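Local atomic coordinates of salicylate carboxymethyltransferase (Clarkia breweri, PDB entry 1M6E), a protein that transfers a methyl group from S-adenosyl-L-methionine to the carboxyl group of salicylic acid, giving the volatile ester methyl salicylate. Residues A[44-50]-A[86-90]; A[74-78]-A[90-94]; A[139-143]-A[195-200]; A[240-244]-A[320-324]; A[284-290]-A[299-304]. The contacts are given in a common frame with arbitrary orientation. Residues are numbered along the deposited sequence.

Contact 1: residues A[44-50]-A[86-90]; sequences YSGDTVT and RENSP
Arg86, Tyr44 and Pro90 carry most of this contact between two loops. Apart from Tyr44, the last residue of helix 33-44, both segments are irregular, and Ser45 is the first residue to leave helical angles. The nearest CA pairs are Gly46 with Arg86 at 8.8 Å and Thr50 with Pro90 at 6.5 Å. Arg86 has an extended backbone and points its CB toward segment 44-50. Its side chain lies along the inside of the curved loop 46-50. Arg86 NH1 lies 2.9 Å from Val49 O, near the guanidinium plane. Arg86 NH2 is 4.1 Å from Asp47 OD1, so the charges are near but form no salt bridge. Tyr44 takes the t rotamer. The Tyr44 ring centroid is 5.4 Å from Arg86 CZ, a long and at most weak cation-pi approach. Pro90 CB is 3.4 Å from Thr50 O, while Pro90 CD is 4.2 Å from Tyr44 OH. Gly46 has positive phi (79°), where a CB would be jammed against the preceding carbonyl. This is loop packing away from the annotated sites. Both loops lead into parallel strands, 52-58 and 91-98, of the Rossmann-like sheet. Tyr44 also packs on Val77, Leu80 and Arg81 of helix 74-82.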
# COMPACT_ATOMS: atom_id res chain seq x y z
N TYR A 44 -16.13 20.38 -10.47
CA TYR A 44 -17.21 20.23 -9.51
C TYR A 44 -18.45 20.95 -10.03
O TYR A 44 -19.57 20.42 -9.93
CB TYR A 44 -16.80 20.81 -8.16
CG TYR A 44 -17.72 20.35 -7.06
CD1 TYR A 44 -18.21 19.04 -7.03
CD2 TYR A 44 -18.10 21.22 -6.04
CE1 TYR A 44 -19.05 18.60 -6.01
CE2 TYR A 44 -18.94 20.81 -5.02
CZ TYR A 44 -19.41 19.50 -5.01
OH TYR A 44 -20.27 19.11 -4.02
N SER A 45 -18.25 22.15 -10.60
CA SER A 45 -19.33 22.96 -11.19
C SER A 45 -20.25 22.14 -12.08
O SER A 45 -19.92 21.84 -13.23
CB SER A 45 -18.76 24.10 -12.04
OG SER A 45 -18.34 25.21 -11.27
N GLY A 46 -21.42 21.78 -11.56
CA GLY A 46 -22.34 21.00 -12.36
C GLY A 46 -21.92 19.56 -12.36
O GLY A 46 -20.74 19.23 -12.57
N ASP A 47 -22.90 18.70 -12.16
CA ASP A 47 -22.67 17.26 -12.06
C ASP A 47 -22.06 16.43 -13.19
O ASP A 47 -22.42 16.51 -14.37
CB ASP A 47 -23.96 16.58 -11.58
CG ASP A 47 -25.13 16.81 -12.51
OD1 ASP A 47 -25.35 17.97 -12.93
OD2 ASP A 47 -25.85 15.83 -12.82
N THR A 48 -21.11 15.63 -12.73
CA THR A 48 -20.31 14.63 -13.42
C THR A 48 -19.77 14.04 -12.14
O THR A 48 -19.69 12.83 -11.95
CB THR A 48 -19.16 15.21 -14.29
OG1 THR A 48 -18.44 16.22 -13.57
CG2 THR A 48 -19.72 15.75 -15.55
N VAL A 49 -19.44 14.94 -11.22
CA VAL A 49 -18.98 14.51 -9.93
C VAL A 49 -20.21 14.61 -9.04
O VAL A 49 -20.56 15.67 -8.50
CB VAL A 49 -17.85 15.39 -9.39
CG1 VAL A 49 -17.56 15.02 -7.95
CG2 VAL A 49 -16.60 15.18 -10.25
N THR A 50 -20.87 13.47 -8.93
CA THR A 50 -22.07 13.35 -8.14
C THR A 50 -21.74 12.86 -6.74
O THR A 50 -21.15 13.57 -5.94
CB THR A 50 -23.04 12.38 -8.80
OG1 THR A 50 -23.26 12.80 -10.15
CG2 THR A 50 -24.36 12.35 -8.05
N ARG A 86 -24.25 21.86 -4.39
CA ARG A 86 -24.95 20.68 -3.91
C ARG A 86 -25.20 20.76 -2.36
O ARG A 86 -24.64 21.64 -1.69
CB ARG A 86 -24.18 19.41 -4.31
CG ARG A 86 -22.77 19.64 -4.85
CD ARG A 86 -22.51 18.85 -6.13
NE ARG A 86 -23.17 19.46 -7.28
CZ ARG A 86 -23.23 18.91 -8.50
NH1 ARG A 86 -22.66 17.73 -8.72
NH2 ARG A 86 -23.85 19.55 -9.48
N GLU A 87 -26.05 19.89 -1.81
CA GLU A 87 -26.38 19.89 -0.37
C GLU A 87 -25.54 18.90 0.49
O GLU A 87 -25.42 19.07 1.71
CB GLU A 87 -27.87 19.57 -0.17
CG GLU A 87 -28.22 18.07 -0.25
CD GLU A 87 -28.05 17.47 -1.65
OE1 GLU A 87 -28.94 17.65 -2.50
OE2 GLU A 87 -27.01 16.80 -1.89
N ASN A 88 -25.01 17.87 -0.16
CA ASN A 88 -24.18 16.83 0.46
C ASN A 88 -22.83 16.77 -0.25
O ASN A 88 -22.72 17.15 -1.42
CB ASN A 88 -24.86 15.47 0.34
CG ASN A 88 -25.63 15.08 1.57
OD1 ASN A 88 -25.05 14.71 2.59
ND2 ASN A 88 -26.95 15.17 1.49
N SER A 89 -21.81 16.28 0.45
CA SER A 89 -20.47 16.18 -0.11
C SER A 89 -20.38 14.82 -0.72
O SER A 89 -21.17 13.95 -0.41
CB SER A 89 -19.43 16.30 0.98
OG SER A 89 -19.81 17.30 1.92
N PRO A 90 -19.44 14.63 -1.64
CA PRO A 90 -19.37 13.28 -2.20
C PRO A 90 -18.43 12.54 -1.28
O PRO A 90 -17.91 13.14 -0.33
CB PRO A 90 -18.75 13.51 -3.57
CG PRO A 90 -17.78 14.63 -3.31
CD PRO A 90 -18.62 15.57 -2.42

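Contact 2: residues A[74-78]-A[90-94]; sequences IKTVE and PEYQI
Helix 74-78 runs nearly antiparallel to strand 91-94. Their axes approach to 10.7 Å, at 162° between N-to-C directions. Ile74 CA lies 7.2 Å from Tyr92 CA, and Glu78 CA lies 8.7 Å from Pro90 CA. Tyr92 and Ile94 point their CB atoms toward the helix; Glu91 and Gln93 point away. The apolar contacts centre on Tyr92, an m rotamer. Ile74, with chi1 m and chi2 t, places its CG2 over the ring face in a CH-pi contact. Val77 approaches the ring edge, with Val77 CB 4.1 Å from Tyr92 CE2. Further along the strand, Ile74 CD1 meets Ile94 CD1 at 3.6 Å. At the other end, Val77 CG1 is 4.4 Å from Pro90 CD. This is the helix-on-sheet packing of a right-handed beta-alpha-beta crossover in a Rossmann-like fold, formed by strand 52-58, helix 74-82 and strand 91-98. One polar link crosses the interface. Tyr92 OH donates to Glu78 OE2 at 2.3 Å, a very short distance with the carboxylate oxygen less surely placed. Glu78 OE1, the other carboxylate oxygen, is hydrogen-bonded to Ser89 OG. On the face of the strand turned from the helix, Glu91 forms a salt bridge with Arg133 of the second subunit.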
# COMPACT_ATOMS: atom_id res chain seq x y z
N ILE A 74 -9.91 18.08 -1.72
CA ILE A 74 -11.05 17.63 -0.95
C ILE A 74 -11.43 18.84 -0.11
O ILE A 74 -12.59 19.02 0.26
CB ILE A 74 -10.68 16.42 -0.07
CG1 ILE A 74 -10.30 15.26 -1.00
CG2 ILE A 74 -11.85 16.06 0.86
CD1 ILE A 74 -9.85 14.02 -0.30
N LYS A 75 -10.44 19.67 0.17
CA LYS A 75 -10.70 20.88 0.93
C LYS A 75 -11.64 21.70 0.06
O LYS A 75 -12.86 21.74 0.28
CB LYS A 75 -9.41 21.66 1.13
CG LYS A 75 -9.52 22.69 2.22
CD LYS A 75 -9.34 22.04 3.59
CE LYS A 75 -7.88 21.64 3.83
NZ LYS A 75 -7.70 20.83 5.07
N THR A 76 -11.04 22.35 -0.94
CA THR A 76 -11.74 23.18 -1.91
C THR A 76 -13.12 22.69 -2.28
O THR A 76 -14.06 23.47 -2.28
CB THR A 76 -10.95 23.30 -3.22
OG1 THR A 76 -9.72 23.99 -2.98
CG2 THR A 76 -11.74 24.04 -4.25
N VAL A 77 -13.25 21.41 -2.63
CA VAL A 77 -14.54 20.84 -3.02
C VAL A 77 -15.52 20.99 -1.89
O VAL A 77 -16.65 21.41 -2.10
CB VAL A 77 -14.44 19.33 -3.37
CG1 VAL A 77 -15.85 18.73 -3.60
CG2 VAL A 77 -13.58 19.15 -4.61
N GLU A 78 -15.10 20.66 -0.68
CA GLU A 78 -16.01 20.81 0.44
C GLU A 78 -16.47 22.27 0.55
O GLU A 78 -17.67 22.54 0.73
CB GLU A 78 -15.32 20.34 1.71
CG GLU A 78 -15.23 18.85 1.76
CD GLU A 78 -16.60 18.20 1.73
OE1 GLU A 78 -17.28 18.17 2.79
OE2 GLU A 78 -17.02 17.73 0.64
N PRO A 90 -19.44 14.63 -1.64
CA PRO A 90 -19.37 13.28 -2.20
C PRO A 90 -18.43 12.54 -1.28
O PRO A 90 -17.91 13.14 -0.33
CB PRO A 90 -18.75 13.51 -3.57
CG PRO A 90 -17.78 14.63 -3.31
CD PRO A 90 -18.62 15.57 -2.42
N GLU A 91 -18.24 11.24 -1.52
CA GLU A 91 -17.28 10.47 -0.73
C GLU A 91 -15.99 10.60 -1.54
O GLU A 91 -16.02 10.50 -2.77
CB GLU A 91 -17.68 9.00 -0.65
CG GLU A 91 -18.78 8.73 0.34
CD GLU A 91 -19.24 7.28 0.33
OE1 GLU A 91 -19.68 6.81 -0.74
OE2 GLU A 91 -19.16 6.63 1.40
N TYR A 92 -14.87 10.84 -0.88
CA TYR A 92 -13.65 10.98 -1.64
C TYR A 92 -12.92 9.66 -1.72
O TYR A 92 -12.76 8.98 -0.70
CB TYR A 92 -12.76 12.04 -1.04
CG TYR A 92 -13.44 13.37 -0.96
CD1 TYR A 92 -14.36 13.65 0.05
CD2 TYR A 92 -13.22 14.33 -1.95
CE1 TYR A 92 -15.04 14.87 0.09
CE2 TYR A 92 -13.89 15.55 -1.93
CZ TYR A 92 -14.80 15.81 -0.91
OH TYR A 92 -15.46 17.02 -0.92
N GLN A 93 -12.53 9.28 -2.93
CA GLN A 93 -11.80 8.03 -3.10
C GLN A 93 -10.45 8.29 -3.70
O GLN A 93 -10.31 8.52 -4.89
CB GLN A 93 -12.55 7.07 -3.96
CG GLN A 93 -11.85 5.78 -4.07
CD GLN A 93 -12.74 4.78 -4.72
OE1 GLN A 93 -13.37 5.10 -5.73
NE2 GLN A 93 -12.82 3.57 -4.15
N ILE A 94 -9.45 8.22 -2.83
CA ILE A 94 -8.08 8.50 -3.18
C ILE A 94 -7.17 7.36 -3.60
O ILE A 94 -7.19 6.27 -3.03
CB ILE A 94 -7.43 9.21 -2.03
CG1 ILE A 94 -8.29 10.41 -1.66
CG2 ILE A 94 -6.02 9.61 -2.39
CD1 ILE A 94 -7.68 11.21 -0.54

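Contact 3: residues A[139-143]-A[195-200]; sequences TLHFI and RAQEVV
Thr139 begins the contact, its CA 5.5 Å from that of Glu198. Thr139 N donates to Glu198 O at 3.0 Å, while Thr139 OG1 hydrogen-bonds to Pro136 O. Leu140 N donates to the same Glu198 O at 2.9 Å, so one carbonyl near the end of helix 181-198 receives two successive amides. Leu140 O then accepts from Val200 N at 2.8 Å, with an N-H...O angle of 172°. Leu140 O also lies 3.4 Å from Val199 CA in a CA-H...O contact. Leu140 and Val199 thus form a single beta bridge, with CA atoms 4.7 Å apart. Val199, the first residue after the helix to leave helical angles, is extended at phi/psi -85/125. The contact lies in the Rossmann-like fold. It ties the lead-in to strand 143-146 to the end of the helix that precedes the neighbouring strand 204-211. His141 points its CB away, yet Val200 CG1 reaches its ring edge, 4.0 Å from His141 ND1. Phe142 has positive phi (93°) and points its CB away; its side chain packs among helix 33-44 and strands 52-58 and 204-211. Ile143, with chi1 m and chi2 t, points toward the helix end. Its side chain packs on Val199, and Ile143 CD1 lies 3.5 Å from Arg195 CG. Arg195 NH2 hydrogen-bonds to Gly132 O and to the carbonyl of Phe130, an S-adenosyl-L-methionine-binding residue.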
# COMPACT_ATOMS: atom_id res chain seq x y z
N THR A 139 -12.82 5.57 -14.55
CA THR A 139 -12.82 5.35 -13.11
C THR A 139 -12.49 6.66 -12.41
O THR A 139 -12.93 6.90 -11.28
CB THR A 139 -11.71 4.30 -12.70
OG1 THR A 139 -11.97 3.05 -13.33
CG2 THR A 139 -11.63 4.10 -11.18
N LEU A 140 -11.75 7.52 -13.09
CA LEU A 140 -11.27 8.74 -12.47
C LEU A 140 -11.73 10.13 -12.88
O LEU A 140 -11.77 10.44 -14.07
CB LEU A 140 -9.74 8.72 -12.57
CG LEU A 140 -8.94 8.05 -11.47
CD1 LEU A 140 -9.56 6.73 -11.04
CD2 LEU A 140 -7.53 7.85 -11.97
N HIS A 141 -12.06 10.95 -11.87
CA HIS A 141 -12.40 12.37 -12.06
C HIS A 141 -11.26 13.03 -11.30
O HIS A 141 -11.27 13.05 -10.07
CB HIS A 141 -13.67 12.83 -11.35
CG HIS A 141 -14.61 11.75 -10.93
ND1 HIS A 141 -15.37 11.03 -11.83
CD2 HIS A 141 -14.96 11.30 -9.71
CE1 HIS A 141 -16.15 10.19 -11.17
NE2 HIS A 141 -15.92 10.34 -9.88
N PHE A 142 -10.26 13.54 -11.99
CA PHE A 142 -9.12 14.22 -11.34
C PHE A 142 -7.87 13.44 -11.00
O PHE A 142 -7.86 12.57 -10.13
CB PHE A 142 -9.48 15.01 -10.06
CG PHE A 142 -8.60 16.23 -9.86
CD1 PHE A 142 -9.03 17.49 -10.29
CD2 PHE A 142 -7.29 16.09 -9.42
CE1 PHE A 142 -8.15 18.59 -10.29
CE2 PHE A 142 -6.41 17.18 -9.41
CZ PHE A 142 -6.85 18.43 -9.85
N ILE A 143 -6.80 13.85 -11.67
CA ILE A 143 -5.48 13.28 -11.53
C ILE A 143 -4.42 14.34 -11.20
O ILE A 143 -4.11 15.18 -12.04
CB ILE A 143 -5.08 12.61 -12.84
CG1 ILE A 143 -5.81 11.30 -13.00
CG2 ILE A 143 -3.62 12.44 -12.90
CD1 ILE A 143 -5.50 10.61 -14.29
N ARG A 195 -3.84 7.41 -19.49
CA ARG A 195 -4.60 8.33 -18.69
C ARG A 195 -5.92 8.62 -19.40
O ARG A 195 -6.97 8.69 -18.77
CB ARG A 195 -3.77 9.59 -18.43
CG ARG A 195 -3.42 9.77 -16.94
CD ARG A 195 -3.35 8.42 -16.14
NE ARG A 195 -2.14 7.66 -16.42
CZ ARG A 195 -2.08 6.33 -16.46
NH1 ARG A 195 -3.16 5.58 -16.24
NH2 ARG A 195 -0.94 5.75 -16.76
N ALA A 196 -5.86 8.72 -20.72
CA ALA A 196 -7.05 8.98 -21.52
C ALA A 196 -8.14 7.93 -21.37
O ALA A 196 -9.30 8.23 -21.49
CB ALA A 196 -6.67 9.08 -22.96
N GLN A 197 -7.77 6.69 -21.09
CA GLN A 197 -8.75 5.64 -20.96
C GLN A 197 -9.40 5.56 -19.60
O GLN A 197 -10.51 5.03 -19.46
CB GLN A 197 -8.13 4.29 -21.22
CG GLN A 197 -7.61 4.03 -22.60
CD GLN A 197 -7.64 2.54 -22.88
OE1 GLN A 197 -8.73 1.94 -22.99
NE2 GLN A 197 -6.46 1.91 -22.96
N GLU A 198 -8.70 6.06 -18.60
CA GLU A 198 -9.19 5.96 -17.23
C GLU A 198 -9.83 7.23 -16.72
O GLU A 198 -10.60 7.21 -15.77
CB GLU A 198 -8.04 5.56 -16.30
CG GLU A 198 -7.18 4.42 -16.83
CD GLU A 198 -5.82 4.38 -16.20
OE1 GLU A 198 -5.22 5.47 -16.06
OE2 GLU A 198 -5.36 3.28 -15.85
N VAL A 199 -9.49 8.35 -17.33
CA VAL A 199 -10.04 9.63 -16.93
C VAL A 199 -11.36 9.80 -17.63
O VAL A 199 -11.48 9.69 -18.84
CB VAL A 199 -9.10 10.75 -17.28
CG1 VAL A 199 -9.81 12.04 -17.27
CG2 VAL A 199 -7.98 10.80 -16.25
N VAL A 200 -12.36 10.03 -16.81
CA VAL A 200 -13.73 10.22 -17.26
C VAL A 200 -13.80 11.47 -18.14
O VAL A 200 -13.13 12.47 -17.87
CB VAL A 200 -14.59 10.34 -16.00
CG1 VAL A 200 -14.90 11.79 -15.74
CG2 VAL A 200 -15.78 9.41 -16.10

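Contact 4: residues A[240-244]-A[320-324]; sequences GLIEE and FGEAI
This contact borders the probable Mg(2+) site of the enzyme. Phe320 lies beside Asp248 and Asn251, which are assigned to that site by similarity. The contact itself is mainly apolar packing, with no hydrogen bond between the segments. Segment 240-244 is irregular and follows helix 227-238. Gly240 has positive phi (98°), where a CB would jam against the preceding carbonyl oxygen. Gly321 breaks the second segment in the same way, with phi 85°, between helices 303-320 and 322-341. The nearest CA pairs are Ile242 with Ile324 at 7.2 Å and Glu243 with Phe320 at 7.3 Å. Ile242 has the most surface covered by the contact. It points toward the other segment, with chi1 p and chi2 t. Ile242 CD1 sits 3.4 Å from Ala323 CB and 3.8 Å from Phe320 O. The Ile242 side chain also packs on Ile324, an m rotamer in chi1 and t in chi2. Glu243 points its CB sideways, but its side chain bends in with chi1 m. Glu243 CG lies 3.6 Å from Phe320 CD2, and Glu243 OE2 is 3.2 Å from Ile324 CD1. Phe320, also m, points toward segment 240-244. Glu243 also packs on Leu233, Met236 and Val237 of helix 227-238. The contact sets the loop that follows helix 227-238 against the junction of helices 303-320 and 322-341.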
# COMPACT_ATOMS: atom_id res chain seq x y z
N GLY A 240 41.09 7.83 -8.44
CA GLY A 240 41.25 6.38 -8.30
C GLY A 240 40.07 5.54 -7.81
O GLY A 240 39.99 4.34 -8.09
N LEU A 241 39.16 6.18 -7.09
CA LEU A 241 37.96 5.60 -6.47
C LEU A 241 37.05 4.64 -7.26
O LEU A 241 36.79 4.83 -8.45
CB LEU A 241 37.13 6.73 -5.90
CG LEU A 241 38.05 7.79 -5.28
CD1 LEU A 241 37.23 8.96 -4.75
CD2 LEU A 241 38.89 7.14 -4.19
N ILE A 242 36.55 3.63 -6.53
CA ILE A 242 35.72 2.53 -7.07
C ILE A 242 34.74 2.73 -8.25
O ILE A 242 33.62 2.17 -8.26
CB ILE A 242 34.98 1.71 -5.91
CG1 ILE A 242 33.88 2.54 -5.26
CG2 ILE A 242 35.99 1.23 -4.84
CD1 ILE A 242 33.01 1.73 -4.32
N GLU A 243 35.19 3.52 -9.23
CA GLU A 243 34.47 3.80 -10.47
C GLU A 243 35.65 3.72 -11.39
O GLU A 243 36.59 4.49 -11.25
CB GLU A 243 33.90 5.22 -10.55
CG GLU A 243 32.85 5.54 -9.53
CD GLU A 243 33.45 6.11 -8.29
OE1 GLU A 243 34.57 5.70 -7.93
OE2 GLU A 243 32.81 6.97 -7.67
N GLU A 244 35.62 2.78 -12.31
CA GLU A 244 36.76 2.64 -13.18
C GLU A 244 36.79 3.73 -14.24
O GLU A 244 37.82 4.37 -14.49
CB GLU A 244 36.75 1.22 -13.82
CG GLU A 244 37.82 0.90 -14.92
CD GLU A 244 39.24 0.65 -14.40
OE1 GLU A 244 39.41 -0.02 -13.35
OE2 GLU A 244 40.18 1.12 -15.07
N PHE A 320 26.70 1.91 -8.01
CA PHE A 320 28.09 1.98 -7.49
C PHE A 320 28.32 1.37 -6.09
O PHE A 320 29.47 1.19 -5.68
CB PHE A 320 28.61 3.43 -7.44
CG PHE A 320 28.59 4.14 -8.75
CD1 PHE A 320 27.53 4.99 -9.08
CD2 PHE A 320 29.64 3.98 -9.66
CE1 PHE A 320 27.51 5.67 -10.30
CE2 PHE A 320 29.63 4.66 -10.89
CZ PHE A 320 28.56 5.51 -11.20
N GLY A 321 27.25 1.07 -5.36
CA GLY A 321 27.39 0.49 -4.02
C GLY A 321 27.60 1.50 -2.90
O GLY A 321 27.99 2.63 -3.15
N GLU A 322 27.37 1.09 -1.65
CA GLU A 322 27.51 1.99 -0.51
C GLU A 322 28.88 2.61 -0.21
O GLU A 322 28.94 3.72 0.32
CB GLU A 322 27.05 1.29 0.76
CG GLU A 322 25.63 0.81 0.71
CD GLU A 322 25.04 0.62 2.09
OE1 GLU A 322 25.64 -0.12 2.90
OE2 GLU A 322 23.97 1.21 2.36
N ALA A 323 29.95 1.89 -0.53
CA ALA A 323 31.32 2.34 -0.26
C ALA A 323 31.55 3.80 -0.68
O ALA A 323 32.21 4.57 0.03
CB ALA A 323 32.33 1.41 -0.97
N ILE A 324 31.00 4.15 -1.84
CA ILE A 324 31.07 5.49 -2.42
C ILE A 324 30.14 6.44 -1.64
O ILE A 324 30.55 7.12 -0.71
CB ILE A 324 30.62 5.42 -3.89
CG1 ILE A 324 31.71 4.77 -4.70
CG2 ILE A 324 30.25 6.78 -4.42
CD1 ILE A 324 31.35 4.61 -6.16

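Contact 5: residues A[284-290]-A[299-304]; sequences WSSCTKD and EEGYNV
Glu299 opens the second segment, its CA 6.1 Å from that of Ser285. Its carbonyl oxygen faces two others: Glu299 O is 3.1 Å from Ser285 O and 3.4 Å from Trp284 O. All three are acceptors, so none of them bonds to another. Glu300 OE2 hydrogen-bonds to Thr345 OG1. Glu300 O accepts from Val304 N at 2.9 Å, within the turn that leads into helix 303-320. Asn303, an m rotamer, points toward segment 284-290. Asn303 OD1 is 3.1 Å from Cys287 SG, and Asn303 O is 3.7 Å from Ser286 CB. Val304, chi1 t, has its CA 5.7 Å from that of Ser286. Val304 CG2 packs 3.5 Å from Trp284 CB and 3.3 Å from Ser286 OG. Ser286 has positive phi (54°) and points its CB toward the helix start. Trp284, chi1 m, follows strand 275-283. Its ring also meets Phe347, a residue of the salicylate pocket. The nearest atoms of the Trp284 side chain and the bound salicylate are about 7 Å apart. With no clear hydrogen bond between the segments, the fit depends largely on side-chain packing of Trp284, Asn303, Val304 and Ser286, and the facing carbonyls contribute no bond.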
# COMPACT_ATOMS: atom_id res chain seq x y z
N TRP A 284 16.68 27.33 -5.69
CA TRP A 284 17.09 26.25 -4.81
C TRP A 284 17.12 26.81 -3.39
O TRP A 284 18.11 26.70 -2.68
CB TRP A 284 18.47 25.69 -5.23
CG TRP A 284 18.56 25.22 -6.70
CD1 TRP A 284 17.56 25.24 -7.63
CD2 TRP A 284 19.71 24.67 -7.37
NE1 TRP A 284 18.00 24.74 -8.82
CE2 TRP A 284 19.32 24.38 -8.70
CE3 TRP A 284 21.03 24.40 -6.98
CZ2 TRP A 284 20.21 23.83 -9.66
CZ3 TRP A 284 21.93 23.85 -7.93
CH2 TRP A 284 21.50 23.57 -9.26
N SER A 285 16.02 27.46 -3.00
CA SER A 285 15.87 27.95 -1.64
C SER A 285 16.06 26.66 -0.83
O SER A 285 16.91 26.62 0.07
CB SER A 285 14.45 28.48 -1.43
OG SER A 285 13.47 27.52 -1.84
N SER A 286 15.29 25.62 -1.21
CA SER A 286 15.30 24.24 -0.65
C SER A 286 15.10 24.16 0.85
O SER A 286 15.33 23.11 1.46
CB SER A 286 16.61 23.46 -1.02
OG SER A 286 16.54 22.66 -2.21
N CYS A 287 14.68 25.28 1.44
CA CYS A 287 14.44 25.38 2.88
C CYS A 287 13.05 25.89 3.24
O CYS A 287 12.03 25.67 2.57
CB CYS A 287 15.42 26.35 3.53
SG CYS A 287 17.11 26.25 3.04
N THR A 288 13.07 26.63 4.34
CA THR A 288 11.91 27.26 4.91
C THR A 288 12.50 28.30 5.88
O THR A 288 13.67 28.66 5.75
CB THR A 288 11.03 26.19 5.62
OG1 THR A 288 10.26 26.80 6.66
CG2 THR A 288 11.89 25.06 6.19
N LYS A 289 11.72 28.82 6.81
CA LYS A 289 12.26 29.78 7.77
C LYS A 289 13.08 28.94 8.74
O LYS A 289 12.80 28.89 9.94
CB LYS A 289 11.12 30.49 8.50
CG LYS A 289 10.09 29.54 9.08
CD LYS A 289 8.94 30.30 9.72
CE LYS A 289 7.86 29.37 10.22
NZ LYS A 289 6.76 30.14 10.85
N ASP A 290 14.11 28.28 8.21
CA ASP A 290 14.99 27.39 8.97
C ASP A 290 15.92 28.07 9.96
O ASP A 290 16.49 29.12 9.67
CB ASP A 290 15.83 26.55 8.00
CG ASP A 290 15.63 25.07 8.21
OD1 ASP A 290 15.87 24.60 9.34
OD2 ASP A 290 15.23 24.38 7.24
N GLU A 299 21.95 27.05 2.73
CA GLU A 299 20.91 27.21 1.70
C GLU A 299 20.94 26.21 0.56
O GLU A 299 19.89 25.75 0.09
CB GLU A 299 20.94 28.63 1.11
CG GLU A 299 20.16 28.76 -0.19
CD GLU A 299 20.03 30.20 -0.67
OE1 GLU A 299 21.07 30.89 -0.81
OE2 GLU A 299 18.88 30.64 -0.93
N GLU A 300 22.14 25.89 0.10
CA GLU A 300 22.32 24.92 -0.97
C GLU A 300 23.22 23.85 -0.36
O GLU A 300 23.06 22.63 -0.56
CB GLU A 300 22.99 25.57 -2.19
CG GLU A 300 22.08 26.39 -3.10
CD GLU A 300 22.62 26.43 -4.52
OE1 GLU A 300 22.91 25.34 -5.06
OE2 GLU A 300 22.75 27.52 -5.10
N GLY A 301 24.19 24.33 0.39
CA GLY A 301 25.10 23.43 1.04
C GLY A 301 24.25 22.61 1.97
O GLY A 301 23.65 23.12 2.92
N TYR A 302 24.16 21.34 1.67
CA TYR A 302 23.39 20.47 2.50
C TYR A 302 21.93 20.46 2.01
O TYR A 302 21.51 19.54 1.31
CB TYR A 302 23.51 20.93 3.96
CG TYR A 302 23.68 19.81 4.94
CD1 TYR A 302 24.45 18.70 4.61
CD2 TYR A 302 23.06 19.85 6.19
CE1 TYR A 302 24.61 17.64 5.50
CE2 TYR A 302 23.21 18.80 7.10
CZ TYR A 302 23.99 17.69 6.75
OH TYR A 302 24.17 16.63 7.63
N ASN A 303 21.17 21.49 2.31
CA ASN A 303 19.78 21.48 1.91
C ASN A 303 19.48 21.15 0.45
O ASN A 303 18.48 20.51 0.16
CB ASN A 303 19.12 22.77 2.34
CG ASN A 303 19.02 22.89 3.87
OD1 ASN A 303 18.52 23.90 4.39
ND2 ASN A 303 19.49 21.87 4.60
N VAL A 304 20.32 21.56 -0.48
CA VAL A 304 20.02 21.22 -1.87
C VAL A 304 20.66 19.87 -2.17
O VAL A 304 20.28 19.20 -3.13
CB VAL A 304 20.53 22.32 -2.85
CG1 VAL A 304 20.46 21.82 -4.30
CG2 VAL A 304 19.66 23.57 -2.71

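In the fold
Along the chain, contact 1 joins the loop after helix 33-44 to the loop before strand 91-98. Contact 2 opens within this span but closes beyond it, so the two overlap and cross, sharing Pro90. They also touch through Ser89 and Glu78. Contact 3 opens later and ties the lead-in to strand 143-146 to the end of helix 181-198. It touches contact 1 through Val49 and His141. Contacts 1 to 3 cluster around the parallel strands. Contact 4, across the chain's centre, joins the loop after helix 227-238 to the junction of helices 303-320 and 322-341. Contact 5, nested within its span, centres about 28 Å apart, joins the loop after strand 275-283 to helix 303-320.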